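Carbohydrate binding module (Ruminococcus flavefaciens, PDB 4V1L) probably binds carbohydrate as a compact beta-sandwich module, perhaps polysaccharide of the plant cell wall. Local coordinates at residues Pro10-Thr15 with Ile26-Lys31. Numbering follows the deposited sequence. Where two conformers were deposited one is given.
Sequences PNKKVT and IGFSYK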
loop_
_atom_site.group_PDB
_atom_site.type_symbol
_atom_site.label_atom_id
_atom_site.label_comp_id
_atom_site.label_asym_id
_atom_site.label_seq_id
_atom_site.Cartn_x
_atom_site.Cartn_y
_atom_site.Cartn_z
ATOM N N PRO A 10 0.491 -0.932 11.680
ATOM C CA PRO A 10 1.307 0.264 11.996
ATOM C C PRO A 10 0.589 1.336 12.802
ATOM O O PRO A 10 1.263 2.200 13.345
ATOM C CB PRO A 10 1.643 0.841 10.621
ATOM C CG PRO A 10 0.677 0.261 9.677
ATOM C CD PRO A 10 0.067 -0.981 10.272
ATOM N N ASN A 11 -0.742 1.267 12.899
ATOM C CA ASN A 11 -1.535 2.268 13.626
ATOM C C ASN A 11 -1.080 3.670 13.255
ATOM O O ASN A 11 -0.802 4.513 14.111
ATOM C CB ASN A 11 -1.429 2.058 15.143
ATOM C CG ASN A 11 -2.405 2.914 15.923
ATOM O OD1 ASN A 11 -3.552 3.088 15.522
ATOM N ND2 ASN A 11 -1.959 3.432 17.061
ATOM N N LYS A 12 -0.975 3.907 11.961
ATOM C CA LYS A 12 -0.383 5.150 11.478
ATOM C C LYS A 12 -1.457 6.176 11.130
ATOM O O LYS A 12 -2.250 5.960 10.220
ATOM C CB LYS A 12 0.496 4.879 10.277
ATOM C CG LYS A 12 1.261 6.125 9.857
ATOM C CD LYS A 12 2.145 5.853 8.695
ATOM C CE LYS A 12 2.822 7.153 8.258
ATOM N NZ LYS A 12 3.606 7.796 9.349
ATOM N N LYS A 13 -1.459 7.302 11.840
ATOM C CA LYS A 13 -2.435 8.361 11.601
ATOM C C LYS A 13 -1.960 9.170 10.403
ATOM O O LYS A 13 -0.801 9.553 10.334
ATOM C CB LYS A 13 -2.602 9.280 12.821
ATOM C CG LYS A 13 -3.730 10.299 12.671
ATOM C CD LYS A 13 -3.827 11.190 13.904
ATOM C CE LYS A 13 -3.810 12.677 13.557
ATOM N NZ LYS A 13 -5.173 13.258 13.424
ATOM N N VAL A 14 -2.867 9.424 9.473
ATOM C CA VAL A 14 -2.533 10.211 8.294
ATOM C C VAL A 14 -3.550 11.347 8.184
ATOM O O VAL A 14 -4.763 11.109 8.302
ATOM C CB VAL A 14 -2.611 9.354 7.033
ATOM C CG1 VAL A 14 -2.302 10.195 5.774
ATOM C CG2 VAL A 14 -1.654 8.181 7.125
ATOM N N THR A 15 -3.064 12.571 7.931
ATOM C CA THR A 15 -3.946 13.718 7.627
ATOM C C THR A 15 -3.589 14.162 6.202
ATOM O O THR A 15 -2.519 14.738 5.974
ATOM C CB THR A 15 -3.712 14.857 8.623
ATOM O OG1 THR A 15 -3.970 14.382 9.955
ATOM C CG2 THR A 15 -4.621 16.025 8.335
ATOM N N ILE A 26 2.880 6.849 1.301
ATOM C CA ILE A 26 3.254 6.406 2.639
ATOM C C ILE A 26 3.927 5.046 2.524
ATOM O O ILE A 26 3.331 4.099 2.045
ATOM C CB ILE A 26 2.032 6.332 3.557
ATOM C CG1 ILE A 26 1.434 7.739 3.720
ATOM C CG2 ILE A 26 2.405 5.853 4.946
ATOM C CD1 ILE A 26 -0.046 7.704 3.970
ATOM N N GLY A 27 5.182 4.970 2.952
ATOM C CA GLY A 27 5.990 3.783 2.737
ATOM C C GLY A 27 6.073 2.847 3.932
ATOM O O GLY A 27 6.084 3.291 5.084
ATOM N N PHE A 28 6.127 1.546 3.650
ATOM C CA PHE A 28 6.342 0.518 4.662
ATOM C C PHE A 28 7.433 -0.386 4.132
ATOM O O PHE A 28 7.345 -0.892 3.007
ATOM C CB PHE A 28 5.037 -0.279 4.912
ATOM C CG PHE A 28 3.895 0.600 5.353
ATOM C CD1 PHE A 28 3.796 0.954 6.681
ATOM C CD2 PHE A 28 3.018 1.133 4.434
ATOM C CE1 PHE A 28 2.794 1.809 7.099
ATOM C CE2 PHE A 28 2.012 1.999 4.833
ATOM C CZ PHE A 28 1.887 2.324 6.164
ATOM N N SER A 29 8.448 -0.612 4.943
ATOM C CA SER A 29 9.538 -1.511 4.561
ATOM C C SER A 29 9.057 -2.961 4.514
ATOM O O SER A 29 8.395 -3.443 5.443
ATOM C CB SER A 29 10.700 -1.395 5.535
ATOM O OG SER A 29 11.204 -0.039 5.580
ATOM N N TYR A 30 9.384 -3.683 3.442
ATOM C CA TYR A 30 9.015 -5.070 3.356
ATOM C C TYR A 30 9.601 -5.891 4.511
ATOM O O TYR A 30 9.006 -6.895 4.931
ATOM C CB TYR A 30 9.447 -5.656 2.032
ATOM C CG TYR A 30 8.556 -5.291 0.900
ATOM C CD1 TYR A 30 7.226 -5.696 0.866
ATOM C CD2 TYR A 30 9.050 -4.577 -0.210
ATOM C CE1 TYR A 30 6.427 -5.415 -0.218
ATOM C CE2 TYR A 30 8.241 -4.265 -1.268
ATOM C CZ TYR A 30 6.931 -4.695 -1.281
ATOM O OH TYR A 30 6.090 -4.408 -2.366
ATOM N N LYS A 31 10.760 -5.468 5.037
ATOM C CA LYS A 31 11.357 -6.198 6.141
ATOM C C LYS A 31 10.450 -6.247 7.377
ATOM O O LYS A 31 10.545 -7.192 8.177
ATOM C CB LYS A 31 12.734 -5.630 6.483
ATOM C CG LYS A 31 12.724 -4.299 7.160
ATOM C CD LYS A 31 14.145 -3.756 7.355
ATOM C CE LYS A 31 15.003 -4.716 8.162
ATOM N NZ LYS A 31 16.269 -4.077 8.628
#
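V14 and I26 meet tip to tip: V14 CG2 lies 3.6 Å from I26 CD1, and V14 CG1 is at 3.8 Å from that same methyl, so one terminal carbon fits against both valine branches. Both residues are buried, and V14 also touches L19 and F122, which makes this the tightly packed end. I26 is modelled in two conformers; in the one given, its branches serve two partners. Chi1 (-63°) sets CG1 beside its own backbone N and CG2 anti to it; chi2 (151°) then carries CD1 to V14, while CG2 receives the aliphatic part of K12, whose CE approaches I26 CG2 to 3.6 Å. The segment axes of 12-15 and 26-29 come no closer than 10.8 Å and run nearly antiparallel at 161°, a separation fit for facing sheets and too wide for paired strands. Backbone pairing goes elsewhere: K12 and V14 bond to I124 and F122, I26 and F28 to F112 and I110. The contact thus joins edge strand 5-15 of the four-stranded sheet to strand 25-29 of the other, across a beta-sandwich. A G1 bulge, in which N11 and K12 both face I124, interrupts the edge strand beside P10. P10 and K12 are partly exposed, making this the solvent side, although F28 itself is buried, touching I110 and I124. The P10 ring crosses the F28 side chain at about a right angle, its CG oblique to the phenyl and 3.7 Å from F28 CE1. K12, extended through chi3 and bent at chi4, passes I26 CG2 obliquely with CD and CE; its CD is only loosely near the aromatic ring, 4.4 Å from F28 CZ.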